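Local coordinates for protein beta-glucosidase (Saccharopolyspora erythraea D, PDB 5M6G) that probably hydrolyses terminal, non-reducing beta-D-glucosyl residues to release beta-D-glucose, as a family 3 glycoside hydrolase, at residues Val332-Asp337 with Arg360-Ile366. Residues are numbered along the deposited sequence; the frame is centred on the assembly and turned at random.
Sequences VNAGID and RVPAERI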
loop_
_atom_site.group_PDB
_atom_site.type_symbol
_atom_site.label_atom_id
_atom_site.label_comp_id
_atom_site.label_asym_id
_atom_site.label_seq_id
_atom_site.Cartn_x
_atom_site.Cartn_y
_atom_site.Cartn_z
ATOM N N VAL A 332 -3.727 -18.217 -16.871
ATOM C CA VAL A 332 -4.020 -19.385 -16.047
ATOM C C VAL A 332 -2.869 -20.386 -16.113
ATOM O O VAL A 332 -2.453 -20.941 -15.087
ATOM C CB VAL A 332 -5.361 -20.027 -16.464
ATOM C CG1 VAL A 332 -5.607 -21.298 -15.671
ATOM C CG2 VAL A 332 -6.531 -19.040 -16.260
ATOM N N ASN A 333 -2.340 -20.650 -17.312
ATOM C CA ASN A 333 -1.258 -21.628 -17.407
ATOM C C ASN A 333 0.044 -21.097 -16.830
ATOM O O ASN A 333 0.927 -21.891 -16.489
ATOM C CB ASN A 333 -1.049 -22.085 -18.860
ATOM C CG ASN A 333 -2.112 -23.085 -19.311
ATOM O OD1 ASN A 333 -2.684 -23.796 -18.490
ATOM N ND2 ASN A 333 -2.384 -23.132 -20.610
ATOM N N ALA A 334 0.184 -19.781 -16.687
ATOM C CA ALA A 334 1.353 -19.264 -15.989
ATOM C C ALA A 334 1.354 -19.644 -14.513
ATOM O O ALA A 334 2.409 -19.573 -13.873
ATOM C CB ALA A 334 1.442 -17.740 -16.142
ATOM N N GLY A 335 0.209 -20.058 -13.956
ATOM C CA GLY A 335 0.147 -20.459 -12.566
ATOM C C GLY A 335 -0.657 -19.542 -11.655
ATOM O O GLY A 335 -0.692 -19.791 -10.446
ATOM N N ILE A 336 -1.302 -18.499 -12.182
ATOM C CA ILE A 336 -2.123 -17.621 -11.349
ATOM C C ILE A 336 -3.408 -18.339 -10.944
ATOM O O ILE A 336 -4.026 -19.051 -11.745
ATOM C CB ILE A 336 -2.405 -16.302 -12.092
ATOM C CG1 ILE A 336 -1.092 -15.546 -12.316
ATOM C CG2 ILE A 336 -3.396 -15.410 -11.312
ATOM C CD1 ILE A 336 -1.251 -14.228 -13.043
ATOM N N ASP A 337 -3.822 -18.155 -9.693
ATOM C CA ASP A 337 -4.957 -18.887 -9.129
ATOM C C ASP A 337 -6.271 -18.126 -9.189
ATOM O O ASP A 337 -7.324 -18.737 -9.404
ATOM C CB ASP A 337 -4.674 -19.253 -7.672
ATOM C CG ASP A 337 -3.398 -20.038 -7.513
ATOM O OD1 ASP A 337 -3.221 -21.047 -8.233
ATOM O OD2 ASP A 337 -2.557 -19.631 -6.684
ATOM N N ARG A 360 -6.538 -27.197 -23.327
ATOM C CA ARG A 360 -5.473 -26.205 -23.408
ATOM C C ARG A 360 -5.085 -25.680 -22.032
ATOM O O ARG A 360 -3.939 -25.279 -21.829
ATOM C CB ARG A 360 -5.905 -25.070 -24.333
ATOM C CG ARG A 360 -6.238 -25.562 -25.735
ATOM C CD ARG A 360 -6.433 -24.429 -26.726
ATOM N NE ARG A 360 -7.591 -23.585 -26.434
ATOM C CZ ARG A 360 -8.756 -23.678 -27.070
ATOM N NH1 ARG A 360 -8.920 -24.579 -28.035
ATOM N NH2 ARG A 360 -9.751 -22.867 -26.752
ATOM N N VAL A 361 -6.011 -25.685 -21.082
ATOM C CA VAL A 361 -5.708 -25.512 -19.667
ATOM C C VAL A 361 -5.972 -26.850 -18.986
ATOM O O VAL A 361 -7.119 -27.307 -18.968
ATOM C CB VAL A 361 -6.548 -24.394 -19.028
ATOM C CG1 VAL A 361 -6.426 -24.450 -17.509
ATOM C CG2 VAL A 361 -6.115 -23.023 -19.563
ATOM N N PRO A 362 -4.963 -27.504 -18.423
ATOM C CA PRO A 362 -5.181 -28.844 -17.868
ATOM C C PRO A 362 -6.091 -28.789 -16.656
ATOM O O PRO A 362 -6.117 -27.805 -15.910
ATOM C CB PRO A 362 -3.773 -29.313 -17.477
ATOM C CG PRO A 362 -2.825 -28.314 -18.090
ATOM C CD PRO A 362 -3.579 -27.040 -18.248
ATOM N N ALA A 363 -6.854 -29.870 -16.475
ATOM C CA ALA A 363 -7.743 -29.975 -15.325
ATOM C C ALA A 363 -7.001 -29.786 -14.007
ATOM O O ALA A 363 -7.556 -29.231 -13.054
ATOM C CB ALA A 363 -8.451 -31.331 -15.345
ATOM N N GLU A 364 -5.748 -30.239 -13.925
ATOM C CA GLU A 364 -5.032 -30.105 -12.661
ATOM C C GLU A 364 -4.725 -28.648 -12.333
ATOM O O GLU A 364 -4.550 -28.312 -11.157
ATOM C CB GLU A 364 -3.741 -30.923 -12.690
ATOM C CG GLU A 364 -2.659 -30.357 -13.583
ATOM C CD GLU A 364 -1.312 -31.013 -13.350
ATOM O OE1 GLU A 364 -0.450 -30.402 -12.668
ATOM O OE2 GLU A 364 -1.128 -32.151 -13.838
ATOM N N ARG A 365 -4.663 -27.786 -13.348
ATOM C CA ARG A 365 -4.369 -26.377 -13.116
ATOM C C ARG A 365 -5.542 -25.711 -12.409
ATOM O O ARG A 365 -5.353 -24.956 -11.442
ATOM C CB ARG A 365 -4.026 -25.702 -14.455
ATOM C CG ARG A 365 -3.558 -24.220 -14.427
ATOM C CD ARG A 365 -2.205 -23.977 -13.726
ATOM N NE ARG A 365 -2.324 -23.827 -12.274
ATOM C CZ ARG A 365 -2.850 -22.764 -11.669
ATOM N NH1 ARG A 365 -3.312 -21.750 -12.393
ATOM N NH2 ARG A 365 -2.931 -22.722 -10.341
ATOM N N ILE A 366 -6.766 -26.034 -12.837
ATOM C CA ILE A 366 -7.960 -25.541 -12.152
ATOM C C ILE A 366 -8.020 -26.081 -10.729
ATOM O O ILE A 366 -8.418 -25.374 -9.792
ATOM C CB ILE A 366 -9.226 -25.921 -12.946
ATOM C CG1 ILE A 366 -9.164 -25.384 -14.379
ATOM C CG2 ILE A 366 -10.496 -25.451 -12.210
ATOM C CD1 ILE A 366 -8.950 -23.877 -14.489
#
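R365 reaches from the first turn of helix 363-379 to the C-terminal end of helix 325-334 and bonds to three oxygens there, V332 O in the last turn and I336 O and D337 OD1 in the loop that follows. Its NH1 donates to V332 O (2.9 Å), whose carbonyl lies slightly off the guanidinium plane, and to I336 O (2.9 Å), which sits in that plane although NH1 stands well above the plane of the I336 carbonyl. NH2 forms a salt bridge with D337 OD1 at 2.7 Å, meeting the oxygen nearly along its C-O axis, with carboxylate and guanidinium planes turned 53° apart. G335 CA rests over one guanidinium face, toward the rim. The side chain leaves with CG anti to the backbone N (chi1 -175°), then bends at chi2 and chi3, which carries CG past V332 CG1 and lays the guanidinium against the helix end. Cutting this residue back to alanine is likely to leave the D337 and D368 carboxylates without a shared cationic mate and the V332 and I336 carbonyls without this donor. Beside it, N333 ND2 donates to R360 O (2.9 Å, 162° at the hydrogen), while its OD1 faces P362 CD at 3.4 Å. V332 CG1 packs on V361 CG1 at 3.7 Å, the side chains crossing at about a right angle.

The helix end is a Schellman motif: G335, at positive phi, turns the chain out, and its N shares V332 O with R365. P362 takes the N-cap position of helix 363-379, and its carbonyl O accepts from R365 N in the first turn. K298 also bridges to D337 OD1, and D368 to R365 NH2, so the charges form a small network. Within the family 3 N-terminal domain, the contact joins helix 325-334, just ahead of parallel strand 339-341, to helix 363-379, with L352 of the intervening helix 345-357 packed against V332 and I366.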